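Long-range contacts in phospholipase A1 (Streptomyces albidoflavus, PDB 4HYQ), which probably hydrolyses the sn-1 ester of glycerophospholipids, as a phospholipase A1 of the GDSL/SGNH hydrolase family: residues M66-S77 against Q127-V138; C94-I103 against L156-I164. All coordinates share one frame; numbering follows the deposited sequence.

Contact 1 of 2, residues M66-S77 against Q127-V138; sequences MGPLNSSTSLVS and QVRAKAPSANVV
Lys131 runs nearly straight through chi2 and chi3 and turns only at chi4 (-63°), a bend that carries NZ into the midst of three backbone carbonyls of 66-69, while Val76 holds CG1 anti to its N (chi1 174°), which leaves CG2 beside the N and against Ala135 CB. The frame is the parallel sheet of the SGNH hydrolase fold, in which strands 73-79 and 136-140 are neighbours; their short segments lie 4.7 Å apart at 15°. Asn136 N donates to Ser74 O, and Val76 alternates with strand 136-138, its N bonding Asn136 O and its O taking Val138 N at 2.8 Å, the parallel pattern. On one face, Val76 CG2 meets Ala135 CB at 3.9 Å, and its CG1 faces Val128 CG1 on helix 117-131. On the other, Leu75 and Asn136 lie side by side, and Asn136 ND2 bonds the carbonyls of Lys235 and Ala236.

Before the strands, Leu69 packs its CB on Ala132 CB and sends CD1 to Val128. The bent Met66 side chain crosses that of Gln127 at about a right angle, its CE against Gln127 CB. A water receives Ser134 N and donates to Asn70 O and Thr73 O, bridging the two turns. Met66 O and Gly67 O receive the ammonium from above their planes, whereas Lys131 NZ lies in the carbonyl plane of Leu69 O, 2.6 Å away.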
ATOM      1  N   MET A  66      16.846   1.271   0.279  1.00 13.61           N
ATOM      2  CA  MET A  66      17.439   2.433  -0.378  1.00 13.80           C
ATOM      3  C   MET A  66      18.613   2.193  -1.317  1.00 14.12           C
ATOM      4  O   MET A  66      18.934   3.038  -2.152  1.00 12.53           O
ATOM      5  CB  MET A  66      17.870   3.417   0.691  1.00 15.85           C
ATOM      6  CG  MET A  66      16.783   3.713   1.675  1.00 18.67           C
ATOM      7  SD  MET A  66      15.591   4.820   0.962  1.00 23.39           S
ATOM      8  CE  MET A  66      15.911   6.100   1.789  1.00 10.95           C
ATOM      9  N   GLY A  67      19.250   1.041  -1.185  1.00 13.24           N
ATOM     10  CA  GLY A  67      20.409   0.743  -2.013  1.00 14.69           C
ATOM     11  C   GLY A  67      20.365   1.018  -3.509  1.00 13.70           C
ATOM     12  O   GLY A  67      21.305   1.627  -4.042  1.00 15.49           O
ATOM     13  N   PRO A  68      19.309   0.591  -4.226  1.00 11.55           N
ATOM     14  CA  PRO A  68      19.242   0.826  -5.672  1.00 11.40           C
ATOM     15  C   PRO A  68      19.017   2.264  -6.130  1.00 11.15           C
ATOM     16  O   PRO A  68      19.142   2.546  -7.311  1.00 11.84           O
ATOM     17  CB  PRO A  68      18.111  -0.085  -6.156  1.00 12.08           C
ATOM     18  CG  PRO A  68      17.639  -0.853  -4.944  1.00 12.24           C
ATOM     19  CD  PRO A  68      18.133  -0.140  -3.723  1.00 11.44           C
ATOM     20  N   LEU A  69      18.696   3.163  -5.210  1.00 11.71           N
ATOM     21  CA  LEU A  69      18.452   4.554  -5.591  1.00 12.85           C
ATOM     22  C   LEU A  69      19.773   5.242  -5.880  1.00 11.96           C
ATOM     23  O   LEU A  69      20.722   5.109  -5.106  1.00 14.45           O
ATOM     24  CB  LEU A  69      17.754   5.312  -4.459  1.00 11.86           C
ATOM     25  CG  LEU A  69      16.375   4.818  -4.034  1.00 10.37           C
ATOM     26  CD1 LEU A  69      15.930   5.561  -2.792  1.00 11.81           C
ATOM     27  CD2 LEU A  69      15.392   5.016  -5.163  1.00 12.38           C
ATOM     28  N   ASN A  70      19.841   5.973  -6.986  1.00 13.02           N
ATOM     29  CA  ASN A  70      21.060   6.701  -7.309  1.00 13.83           C
ATOM     30  C   ASN A  70      20.739   7.830  -8.270  1.00 15.06           C
ATOM     31  O   ASN A  70      19.568   8.077  -8.583  1.00 13.62           O
ATOM     32  CB  ASN A  70      22.142   5.769  -7.889  1.00 15.74           C
ATOM     33  CG  ASN A  70      21.669   4.986  -9.101  1.00 16.88           C
ATOM     34  OD1 ASN A  70      21.307   5.554 -10.128  1.00 17.29           O
ATOM     35  ND2 ASN A  70      21.682   3.662  -8.985  1.00 18.24           N
ATOM     36  N   SER A  71      21.776   8.519  -8.732  1.00 16.34           N
ATOM     37  CA  SER A  71      21.585   9.647  -9.633  1.00 16.77           C
ATOM     38  C   SER A  71      20.981   9.275 -10.983  1.00 17.23           C
ATOM     39  O   SER A  71      20.480  10.146 -11.701  1.00 18.01           O
ATOM     40  CB  SER A  71      22.913  10.382  -9.831  1.00 19.10           C
ATOM     41  OG  SER A  71      23.855   9.568 -10.499  1.00 19.95           O
ATOM     42  N   SER A  72      21.011   7.995 -11.343  1.00 15.25           N
ATOM     43  CA  SER A  72      20.438   7.588 -12.620  1.00 15.25           C
ATOM     44  C   SER A  72      18.987   7.120 -12.489  1.00 13.56           C
ATOM     45  O   SER A  72      18.349   6.781 -13.482  1.00 12.90           O
ATOM     46  CB  SER A  72      21.277   6.481 -13.267  1.00 18.89           C
ATOM     47  OG  SER A  72      21.234   5.303 -12.483  1.00 23.18           O
ATOM     48  N   THR A  73      18.466   7.109 -11.268  1.00 11.91           N
ATOM     49  CA  THR A  73      17.083   6.686 -11.058  1.00 12.10           C
ATOM     50  C   THR A  73      16.151   7.769 -11.606  1.00 12.95           C
ATOM     51  O   THR A  73      16.318   8.946 -11.282  1.00 14.85           O
ATOM     52  CB  THR A  73      16.786   6.506  -9.565  1.00 12.77           C
ATOM     53  OG1 THR A  73      17.723   5.575  -9.000  1.00 11.75           O
ATOM     54  CG2 THR A  73      15.353   5.993  -9.366  1.00 11.64           C
ATOM     55  N   SER A  74      15.189   7.380 -12.435  1.00 13.03           N
ATOM     56  CA  SER A  74      14.251   8.346 -12.988  1.00 14.65           C
ATOM     57  C   SER A  74      12.827   8.181 -12.453  1.00 13.46           C
ATOM     58  O   SER A  74      12.012   9.090 -12.582  1.00 13.90           O
ATOM     59  CB  SER A  74      14.230   8.257 -14.516  1.00 15.29           C
ATOM     60  OG  SER A  74      13.721   7.010 -14.959  1.00 18.71           O
ATOM     61  N   LEU A  75      12.532   7.027 -11.856  1.00 11.78           N
ATOM     62  CA  LEU A  75      11.193   6.773 -11.331  1.00 10.45           C
ATOM     63  C   LEU A  75      11.271   5.954 -10.053  1.00 11.29           C
ATOM     64  O   LEU A  75      12.039   4.988  -9.977  1.00  9.64           O
ATOM     65  CB  LEU A  75      10.345   6.009 -12.362  1.00 10.71           C
ATOM     66  CG  LEU A  75       8.906   5.626 -11.948  1.00 12.45           C
ATOM     67  CD1 LEU A  75       8.087   6.895 -11.699  1.00 12.93           C
ATOM     68  CD2 LEU A  75       8.239   4.771 -13.028  1.00 12.56           C
ATOM     69  N   VAL A  76      10.495   6.363  -9.056  1.00 10.20           N
ATOM     70  CA  VAL A  76      10.418   5.644  -7.790  1.00 11.16           C
ATOM     71  C   VAL A  76       8.939   5.526  -7.418  1.00 11.37           C
ATOM     72  O   VAL A  76       8.194   6.504  -7.507  1.00 11.84           O
ATOM     73  CB  VAL A  76      11.136   6.396  -6.630  1.00  9.87           C
ATOM     74  CG1 VAL A  76      10.900   5.654  -5.300  1.00  9.90           C
ATOM     75  CG2 VAL A  76      12.638   6.496  -6.897  1.00 10.59           C
ATOM     76  N   SER A  77       8.505   4.331  -7.023  1.00  9.27           N
ATOM     77  CA  SER A  77       7.120   4.169  -6.571  1.00  8.95           C
ATOM     78  C   SER A  77       7.242   3.714  -5.126  1.00  9.39           C
ATOM     79  O   SER A  77       8.259   3.113  -4.742  1.00  8.17           O
ATOM     80  CB  SER A  77       6.358   3.127  -7.403  1.00  9.11           C
ATOM     81  OG  SER A  77       7.022   1.870  -7.459  1.00  9.77           O
ATOM     82  N   GLN A 127      14.916  11.079   2.561  1.00 13.41           N
ATOM     83  CA  GLN A 127      16.060  10.236   2.225  1.00 13.92           C
ATOM     84  C   GLN A 127      15.966   9.682   0.809  1.00 11.04           C
ATOM     85  O   GLN A 127      16.979   9.485   0.153  1.00 12.30           O
ATOM     86  CB  GLN A 127      16.205   9.085   3.231  1.00 17.25           C
ATOM     87  CG  GLN A 127      16.660   9.520   4.614  1.00 25.30           C
ATOM     88  CD  GLN A 127      18.007  10.240   4.599  1.00 29.98           C
ATOM     89  OE1 GLN A 127      18.965   9.803   3.944  1.00 31.89           O
ATOM     90  NE2 GLN A 127      18.087  11.349   5.331  1.00 33.26           N
ATOM     91  N   VAL A 128      14.754   9.406   0.340  1.00 10.34           N
ATOM     92  CA  VAL A 128      14.585   8.908  -1.018  1.00  9.66           C
ATOM     93  C   VAL A 128      15.103   9.981  -1.985  1.00 11.29           C
ATOM     94  O   VAL A 128      15.852   9.684  -2.913  1.00 10.62           O
ATOM     95  CB  VAL A 128      13.100   8.615  -1.332  1.00 11.39           C
ATOM     96  CG1 VAL A 128      12.892   8.471  -2.826  1.00 11.21           C
ATOM     97  CG2 VAL A 128      12.669   7.332  -0.614  1.00 10.98           C
ATOM     98  N   ARG A 129      14.683  11.223  -1.757  1.00 10.97           N
ATOM     99  CA  ARG A 129      15.097  12.345  -2.606  1.00 12.55           C
ATOM    100  C   ARG A 129      16.601  12.582  -2.528  1.00 12.98           C
ATOM    101  O   ARG A 129      17.243  12.910  -3.532  1.00 12.90           O
ATOM    102  CB  ARG A 129      14.352  13.627  -2.191  1.00 12.41           C
ATOM    103  CG  ARG A 129      14.811  14.878  -2.945  1.00 12.61           C
ATOM    104  CD  ARG A 129      14.696  14.643  -4.440  1.00 10.97           C
ATOM    105  NE  ARG A 129      13.310  14.683  -4.920  1.00 10.54           N
ATOM    106  CZ  ARG A 129      12.844  13.914  -5.898  1.00  9.97           C
ATOM    107  NH1 ARG A 129      13.634  13.022  -6.492  1.00 11.04           N
ATOM    108  NH2 ARG A 129      11.597  14.077  -6.337  1.00 11.42           N
ATOM    109  N   ALA A 130      17.175  12.408  -1.344  1.00 12.94           N
ATOM    110  CA  ALA A 130      18.610  12.621  -1.194  1.00 14.56           C
ATOM    111  C   ALA A 130      19.422  11.637  -2.025  1.00 14.70           C
ATOM    112  O   ALA A 130      20.448  11.995  -2.609  1.00 15.44           O
ATOM    113  CB  ALA A 130      19.001  12.518   0.263  1.00 13.69           C
ATOM    114  N   LYS A 131      18.960  10.394  -2.102  1.00 14.21           N
ATOM    115  CA  LYS A 131      19.679   9.371  -2.851  1.00 14.39           C
ATOM    116  C   LYS A 131      19.356   9.334  -4.346  1.00 14.70           C
ATOM    117  O   LYS A 131      20.170   8.885  -5.155  1.00 13.65           O
ATOM    118  CB  LYS A 131      19.409   8.002  -2.210  1.00 17.23           C
ATOM    119  CG  LYS A 131      20.570   7.039  -2.331  1.00 21.01           C
ATOM    120  CD  LYS A 131      20.439   5.916  -1.317  1.00 22.82           C
ATOM    121  CE  LYS A 131      21.584   4.928  -1.448  1.00 23.14           C
ATOM    122  NZ  LYS A 131      21.589   4.259  -2.761  1.00 24.11           N
ATOM    123  N   ALA A 132      18.171   9.805  -4.715  1.00 12.86           N
ATOM    124  CA  ALA A 132      17.740   9.829  -6.110  1.00 10.98           C
ATOM    125  C   ALA A 132      17.213  11.241  -6.400  1.00 12.40           C
ATOM    126  O   ALA A 132      16.012  11.463  -6.542  1.00 12.07           O
ATOM    127  CB  ALA A 132      16.644   8.808  -6.337  1.00 11.25           C
ATOM    128  N   PRO A 133      18.128  12.214  -6.519  1.00 13.16           N
ATOM    129  CA  PRO A 133      17.767  13.615  -6.782  1.00 13.26           C
ATOM    130  C   PRO A 133      16.866  13.901  -7.977  1.00 13.82           C
ATOM    131  O   PRO A 133      16.012  14.791  -7.918  1.00 14.75           O
ATOM    132  CB  PRO A 133      19.126  14.304  -6.954  1.00 13.81           C
ATOM    133  CG  PRO A 133      20.093  13.411  -6.268  1.00 15.71           C
ATOM    134  CD  PRO A 133      19.586  12.029  -6.591  1.00 13.96           C
ATOM    135  N   SER A 134      17.041  13.157  -9.060  1.00 12.80           N
ATOM    136  CA  SER A 134      16.282  13.423 -10.269  1.00 12.52           C
ATOM    137  C   SER A 134      15.031  12.605 -10.514  1.00 12.61           C
ATOM    138  O   SER A 134      14.311  12.864 -11.464  1.00 12.20           O
ATOM    139  CB  SER A 134      17.206  13.269 -11.475  1.00 13.44           C
ATOM    140  OG  SER A 134      18.363  14.072 -11.312  1.00 16.36           O
ATOM    141  N   ALA A 135      14.750  11.629  -9.660  1.00 12.04           N
ATOM    142  CA  ALA A 135      13.596  10.785  -9.919  1.00 11.11           C
ATOM    143  C   ALA A 135      12.229  11.382  -9.662  1.00 11.40           C
ATOM    144  O   ALA A 135      12.043  12.192  -8.750  1.00 11.52           O
ATOM    145  CB  ALA A 135      13.719   9.484  -9.108  1.00 11.56           C
ATOM    146  N   ASN A 136      11.275  10.967 -10.488  1.00 11.58           N
ATOM    147  CA  ASN A 136       9.885  11.358 -10.300  1.00 11.77           C
ATOM    148  C   ASN A 136       9.484  10.315  -9.248  1.00 12.31           C
ATOM    149  O   ASN A 136       9.731   9.125  -9.444  1.00 12.37           O
ATOM    150  CB  ASN A 136       9.088  11.161 -11.591  1.00 14.03           C
ATOM    151  CG  ASN A 136       7.603  11.385 -11.395  1.00 13.39           C
ATOM    152  OD1 ASN A 136       7.202  12.274 -10.660  1.00 17.31           O
ATOM    153  ND2 ASN A 136       6.785  10.585 -12.062  1.00 15.27           N
ATOM    154  N   VAL A 137       8.915  10.759  -8.132  1.00  9.74           N
ATOM    155  CA  VAL A 137       8.517   9.847  -7.059  1.00 11.73           C
ATOM    156  C   VAL A 137       7.002   9.821  -6.955  1.00 11.90           C
ATOM    157  O   VAL A 137       6.359  10.867  -6.819  1.00 11.43           O
ATOM    158  CB  VAL A 137       9.104  10.291  -5.707  1.00 12.20           C
ATOM    159  CG1 VAL A 137       8.700   9.307  -4.604  1.00 13.53           C
ATOM    160  CG2 VAL A 137      10.628  10.372  -5.793  1.00 12.51           C
ATOM    161  N   VAL A 138       6.434   8.627  -7.058  1.00 10.83           N
ATOM    162  CA  VAL A 138       4.995   8.455  -6.979  1.00 10.38           C
ATOM    163  C   VAL A 138       4.687   7.688  -5.691  1.00 11.10           C
ATOM    164  O   VAL A 138       5.138   6.547  -5.521  1.00 10.45           O
ATOM    165  CB  VAL A 138       4.472   7.637  -8.175  1.00 12.03           C
ATOM    166  CG1 VAL A 138       2.961   7.455  -8.074  1.00 11.26           C
ATOM    167  CG2 VAL A 138       4.837   8.337  -9.484  1.00 11.13           C
TER
HETATM  168  O   HOH W   1      17.824  10.265  -9.355  1.00 13.52           O
HETATM  169  O   HOH W   2      20.465  12.805 -10.494  1.00 23.06           O

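Contact 2 of 2, residues C94-I103 against L156-I164; sequences CVLQSEANCI and LTEGERTAI
A capping box opens helix 158-181, and the contact sets this capped end beside a disulfide-closed helical corner, where helix 87-96 gives way to helix 99-115. The short segments 99-103 and 158-164 run almost parallel, 7° apart with axes 9.6 Å from each other, which brings two helix starts together. Within the box, Thr157 OG1 accepts from Glu160 N, and Thr157 N returns a nearly straight bond to Glu160 OE1 on its anti lone pair. Ser98 caps the neighbouring helix in a similar position, its OG accepting from Asn101 N.

Thr157 also serves the other helix. Glu99, with CG anti to its own N (chi1 -173°) and an extended chain, reaches across so that Thr157 OG1 donates to Glu99 OE1 at 2.7 Å. The hydroxyl meets this oxygen from above the carboxylate plane, 78° out of it. A water donates to Glu99 OE1 as well and accepts from Gly159 N, linking the carboxylate to the first turn of helix 158-181. The helix start may favour the charge of Glu160, while burial, Cys94 O and the nearby Glu99 carboxylate probably work against it.

The buried Glu160 lies between Glu99 and the disulfide: its CG is 3.6 Å from Glu99 CG and equally far from Cys102 SG, while its OE2 rests 3.3 Å from Glu99 CA. The bond Cys94 SG-Cys102 SG, 2.0 Å long, joins the two helices of the corner. Ile164 CD1 approaches Cys94 SG, and Leu156 CD1 touches Cys94 CB. One turn on from Glu99, Ile103 CD1 is 3.5 Å from Ala163 CB, tighter than usual van der Waals contact.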
ATOM      1  N   CYS A  94     -10.171  -6.474  15.031  1.00 15.59           N
ATOM      2  CA  CYS A  94     -11.530  -6.300  14.548  1.00 16.38           C
ATOM      3  C   CYS A  94     -12.183  -7.615  14.127  1.00 16.40           C
ATOM      4  O   CYS A  94     -13.395  -7.785  14.270  1.00 18.96           O
ATOM      5  CB  CYS A  94     -11.542  -5.309  13.388  1.00 16.24           C
ATOM      6  SG  CYS A  94     -11.167  -3.619  13.971  1.00 16.85           S
ATOM      7  N   VAL A  95     -11.393  -8.541  13.605  1.00 14.83           N
ATOM      8  CA  VAL A  95     -11.939  -9.820  13.182  1.00 16.09           C
ATOM      9  C   VAL A  95     -12.216 -10.764  14.353  1.00 16.26           C
ATOM     10  O   VAL A  95     -13.276 -11.386  14.422  1.00 17.28           O
ATOM     11  CB  VAL A  95     -10.987 -10.506  12.174  1.00 17.28           C
ATOM     12  CG1 VAL A  95     -11.389 -11.971  11.950  1.00 17.91           C
ATOM     13  CG2 VAL A  95     -11.039  -9.751  10.847  1.00 16.92           C
ATOM     14  N   LEU A  96     -11.278 -10.834  15.291  1.00 15.87           N
ATOM     15  CA  LEU A  96     -11.393 -11.754  16.417  1.00 16.26           C
ATOM     16  C   LEU A  96     -11.991 -11.243  17.719  1.00 16.70           C
ATOM     17  O   LEU A  96     -12.257 -12.049  18.620  1.00 18.17           O
ATOM     18  CB  LEU A  96     -10.018 -12.347  16.709  1.00 17.53           C
ATOM     19  CG  LEU A  96      -9.393 -13.074  15.513  1.00 20.32           C
ATOM     20  CD1 LEU A  96      -7.987 -13.496  15.863  1.00 21.82           C
ATOM     21  CD2 LEU A  96     -10.249 -14.284  15.136  1.00 21.83           C
ATOM     22  N   GLN A  97     -12.189  -9.936  17.847  1.00 15.20           N
ATOM     23  CA  GLN A  97     -12.760  -9.402  19.084  1.00 16.05           C
ATOM     24  C   GLN A  97     -14.121  -8.729  18.874  1.00 16.39           C
ATOM     25  O   GLN A  97     -14.762  -8.927  17.838  1.00 18.12           O
ATOM     26  CB  GLN A  97     -11.744  -8.465  19.756  1.00 14.73           C
ATOM     27  CG  GLN A  97     -10.372  -9.133  19.933  1.00 15.53           C
ATOM     28  CD  GLN A  97      -9.406  -8.325  20.785  1.00 16.67           C
ATOM     29  OE1 GLN A  97      -9.720  -7.222  21.217  1.00 17.48           O
ATOM     30  NE2 GLN A  97      -8.225  -8.888  21.040  1.00 17.19           N
ATOM     31  N   SER A  98     -14.579  -7.952  19.849  1.00 17.63           N
ATOM     32  CA  SER A  98     -15.890  -7.305  19.746  1.00 19.82           C
ATOM     33  C   SER A  98     -15.832  -5.988  18.989  1.00 21.70           C
ATOM     34  O   SER A  98     -14.757  -5.433  18.781  1.00 21.28           O
ATOM     35  CB  SER A  98     -16.451  -7.026  21.139  1.00 20.45           C
ATOM     36  OG  SER A  98     -15.850  -5.857  21.684  1.00 20.59           O
ATOM     37  N   GLU A  99     -16.998  -5.481  18.600  1.00 23.31           N
ATOM     38  CA  GLU A  99     -17.058  -4.215  17.885  1.00 24.74           C
ATOM     39  C   GLU A  99     -16.388  -3.116  18.713  1.00 24.55           C
ATOM     40  O   GLU A  99     -15.649  -2.293  18.176  1.00 24.75           O
ATOM     41  CB  GLU A  99     -18.510  -3.831  17.578  1.00 25.96           C
ATOM     42  CG  GLU A  99     -18.612  -2.604  16.673  1.00 30.19           C
ATOM     43  CD  GLU A  99     -20.007  -2.375  16.119  1.00 31.88           C
ATOM     44  OE1 GLU A  99     -20.708  -3.362  15.820  1.00 34.87           O
ATOM     45  OE2 GLU A  99     -20.395  -1.200  15.960  1.00 36.43           O
ATOM     46  N   ALA A 100     -16.642  -3.115  20.019  1.00 23.60           N
ATOM     47  CA  ALA A 100     -16.064  -2.130  20.920  1.00 23.10           C
ATOM     48  C   ALA A 100     -14.543  -2.200  20.915  1.00 22.75           C
ATOM     49  O   ALA A 100     -13.860  -1.169  20.912  1.00 22.89           O
ATOM     50  CB  ALA A 100     -16.572  -2.351  22.330  1.00 24.27           C
ATOM     51  N   ASN A 101     -14.014  -3.417  20.936  1.00 19.86           N
ATOM     52  CA  ASN A 101     -12.571  -3.611  20.931  1.00 18.92           C
ATOM     53  C   ASN A 101     -12.007  -3.102  19.617  1.00 18.36           C
ATOM     54  O   ASN A 101     -10.915  -2.530  19.577  1.00 17.93           O
ATOM     55  CB  ASN A 101     -12.201  -5.087  21.058  1.00 18.92           C
ATOM     56  CG  ASN A 101     -12.588  -5.691  22.399  1.00 19.88           C
ATOM     57  OD1 ASN A 101     -12.385  -5.093  23.467  1.00 21.54           O
ATOM     58  ND2 ASN A 101     -13.121  -6.892  22.352  1.00 13.16           N
ATOM     59  N   CYS A 102     -12.745  -3.347  18.538  1.00 17.25           N
ATOM     60  CA  CYS A 102     -12.323  -2.921  17.212  1.00 17.96           C
ATOM     61  C   CYS A 102     -12.217  -1.404  17.138  1.00 18.59           C
ATOM     62  O   CYS A 102     -11.201  -0.874  16.687  1.00 17.54           O
ATOM     63  CB  CYS A 102     -13.306  -3.435  16.157  1.00 18.92           C
ATOM     64  SG  CYS A 102     -13.009  -2.891  14.436  1.00 17.95           S
ATOM     65  N   ILE A 103     -13.255  -0.711  17.603  1.00 18.40           N
ATOM     66  CA  ILE A 103     -13.271   0.757  17.577  1.00 20.27           C
ATOM     67  C   ILE A 103     -12.129   1.360  18.369  1.00 19.53           C
ATOM     68  O   ILE A 103     -11.442   2.281  17.899  1.00 19.77           O
ATOM     69  CB  ILE A 103     -14.590   1.314  18.146  1.00 22.45           C
ATOM     70  CG1 ILE A 103     -15.775   0.749  17.362  1.00 24.13           C
ATOM     71  CG2 ILE A 103     -14.569   2.835  18.127  1.00 23.26           C
ATOM     72  CD1 ILE A 103     -15.690   0.922  15.866  1.00 25.13           C
ATOM     73  N   LEU A 156     -17.809  -8.052   8.477  1.00 30.57           N
ATOM     74  CA  LEU A 156     -17.765  -7.291   9.742  1.00 30.05           C
ATOM     75  C   LEU A 156     -19.050  -6.523   9.968  1.00 27.48           C
ATOM     76  O   LEU A 156     -19.933  -6.489   9.094  1.00 28.83           O
ATOM     77  CB  LEU A 156     -16.590  -6.311   9.737  1.00 30.43           C
ATOM     78  CG  LEU A 156     -15.199  -6.938   9.676  1.00 33.45           C
ATOM     79  CD1 LEU A 156     -14.318  -6.293  10.729  1.00 33.80           C
ATOM     80  CD2 LEU A 156     -15.312  -8.457   9.929  1.00 35.05           C
ATOM     81  N   THR A 157     -19.180  -5.871  11.126  1.00 26.17           N
ATOM     82  CA  THR A 157     -20.381  -5.096  11.356  1.00 25.56           C
ATOM     83  C   THR A 157     -20.197  -3.759  10.645  1.00 26.10           C
ATOM     84  O   THR A 157     -19.069  -3.338  10.344  1.00 25.19           O
ATOM     85  CB  THR A 157     -20.635  -4.844  12.866  1.00 25.43           C
ATOM     86  OG1 THR A 157     -19.655  -3.924  13.364  1.00 23.14           O
ATOM     87  CG2 THR A 157     -20.531  -6.177  13.631  1.00 23.61           C
ATOM     88  N   GLU A 158     -21.316  -3.092  10.384  1.00 26.61           N
ATOM     89  CA  GLU A 158     -21.304  -1.800   9.737  1.00 26.81           C
ATOM     90  C   GLU A 158     -20.450  -0.817  10.521  1.00 25.66           C
ATOM     91  O   GLU A 158     -19.659  -0.073   9.939  1.00 25.12           O
ATOM     92  CB  GLU A 158     -22.734  -1.263   9.615  1.00 30.66           C
ATOM     93  CG  GLU A 158     -22.828   0.214   9.203  1.00 34.97           C
ATOM     94  CD  GLU A 158     -24.270   0.705   9.082  1.00 39.48           C
ATOM     95  OE1 GLU A 158     -24.997   0.220   8.185  1.00 41.73           O
ATOM     96  OE2 GLU A 158     -24.683   1.573   9.887  1.00 41.32           O
ATOM     97  N   GLY A 159     -20.618  -0.812  11.841  1.00 22.51           N
ATOM     98  CA  GLY A 159     -19.849   0.094  12.668  1.00 20.16           C
ATOM     99  C   GLY A 159     -18.355  -0.127  12.525  1.00 18.11           C
ATOM    100  O   GLY A 159     -17.582   0.835  12.531  1.00 17.25           O
ATOM    101  N   GLU A 160     -17.943  -1.388  12.398  1.00 15.96           N
ATOM    102  CA  GLU A 160     -16.519  -1.714  12.259  1.00 15.44           C
ATOM    103  C   GLU A 160     -16.013  -1.317  10.877  1.00 15.08           C
ATOM    104  O   GLU A 160     -14.912  -0.771  10.743  1.00 13.30           O
ATOM    105  CB  GLU A 160     -16.284  -3.212  12.509  1.00 16.39           C
ATOM    106  CG  GLU A 160     -16.509  -3.619  13.965  1.00 18.63           C
ATOM    107  CD  GLU A 160     -16.424  -5.119  14.188  1.00 22.47           C
ATOM    108  OE1 GLU A 160     -17.039  -5.874  13.415  1.00 24.84           O
ATOM    109  OE2 GLU A 160     -15.748  -5.544  15.146  1.00 29.43           O
ATOM    110  N   ARG A 161     -16.819  -1.584   9.854  1.00 15.43           N
ATOM    111  CA  ARG A 161     -16.446  -1.220   8.491  1.00 16.41           C
ATOM    112  C   ARG A 161     -16.294   0.291   8.368  1.00 17.20           C
ATOM    113  O   ARG A 161     -15.396   0.783   7.698  1.00 16.01           O
ATOM    114  CB  ARG A 161     -17.507  -1.671   7.504  1.00 17.51           C
ATOM    115  CG  ARG A 161     -17.602  -3.152   7.338  1.00 18.84           C
ATOM    116  CD  ARG A 161     -18.595  -3.428   6.257  1.00 22.75           C
ATOM    117  NE  ARG A 161     -19.345  -4.633   6.541  1.00 26.25           N
ATOM    118  CZ  ARG A 161     -20.417  -5.013   5.859  1.00 28.65           C
ATOM    119  NH1 ARG A 161     -20.866  -4.276   4.847  1.00 28.30           N
ATOM    120  NH2 ARG A 161     -21.036  -6.131   6.196  1.00 30.07           N
ATOM    121  N   THR A 162     -17.195   1.021   9.011  1.00 17.09           N
ATOM    122  CA  THR A 162     -17.163   2.476   8.982  1.00 16.52           C
ATOM    123  C   THR A 162     -15.902   3.007   9.643  1.00 16.08           C
ATOM    124  O   THR A 162     -15.252   3.929   9.139  1.00 16.51           O
ATOM    125  CB  THR A 162     -18.391   3.050   9.703  1.00 17.14           C
ATOM    126  OG1 THR A 162     -19.570   2.692   8.970  1.00 19.51           O
ATOM    127  CG2 THR A 162     -18.288   4.545   9.819  1.00 19.10           C
ATOM    128  N   ALA A 163     -15.558   2.413  10.776  1.00 14.19           N
ATOM    129  CA  ALA A 163     -14.388   2.817  11.528  1.00 14.10           C
ATOM    130  C   ALA A 163     -13.121   2.523  10.741  1.00 14.19           C
ATOM    131  O   ALA A 163     -12.216   3.351  10.681  1.00 13.78           O
ATOM    132  CB  ALA A 163     -14.360   2.092  12.869  1.00 15.15           C
ATOM    133  N   ILE A 164     -13.069   1.346  10.124  1.00 13.07           N
ATOM    134  CA  ILE A 164     -11.897   0.944   9.343  1.00 14.04           C
ATOM    135  C   ILE A 164     -11.733   1.830   8.103  1.00 12.24           C
ATOM    136  O   ILE A 164     -10.623   2.251   7.769  1.00 12.21           O
ATOM    137  CB  ILE A 164     -12.019  -0.542   8.937  1.00 15.40           C
ATOM    138  CG1 ILE A 164     -11.874  -1.406  10.194  1.00 18.48           C
ATOM    139  CG2 ILE A 164     -10.961  -0.903   7.907  1.00 18.40           C
ATOM    140  CD1 ILE A 164     -12.347  -2.835  10.012  1.00 20.10           C
TER
HETATM  141  O   HOH W   3     -22.594  -2.326  13.536  1.00 37.85           O

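From the N terminus, the chain first lays down strand 4-9, which later flanks strand 73-79 on the side away from 136-140. Segment 66-77 enters the sheet, and helix 87-96 follows, leading to 94-103. Helices 99-115 and 117-131 then bring the chain back to 127-138, where contact 1 closes its loop. Segment 156-164 closes contact 2 at the start of helix 158-181. The two loops therefore cross, their segments alternating in sequence. Contact 1 ties neighbouring strands and a helix end, contact 2 joins helix starts at the far side; their centres are 39 Å apart, and their nearest atoms about 21 Å.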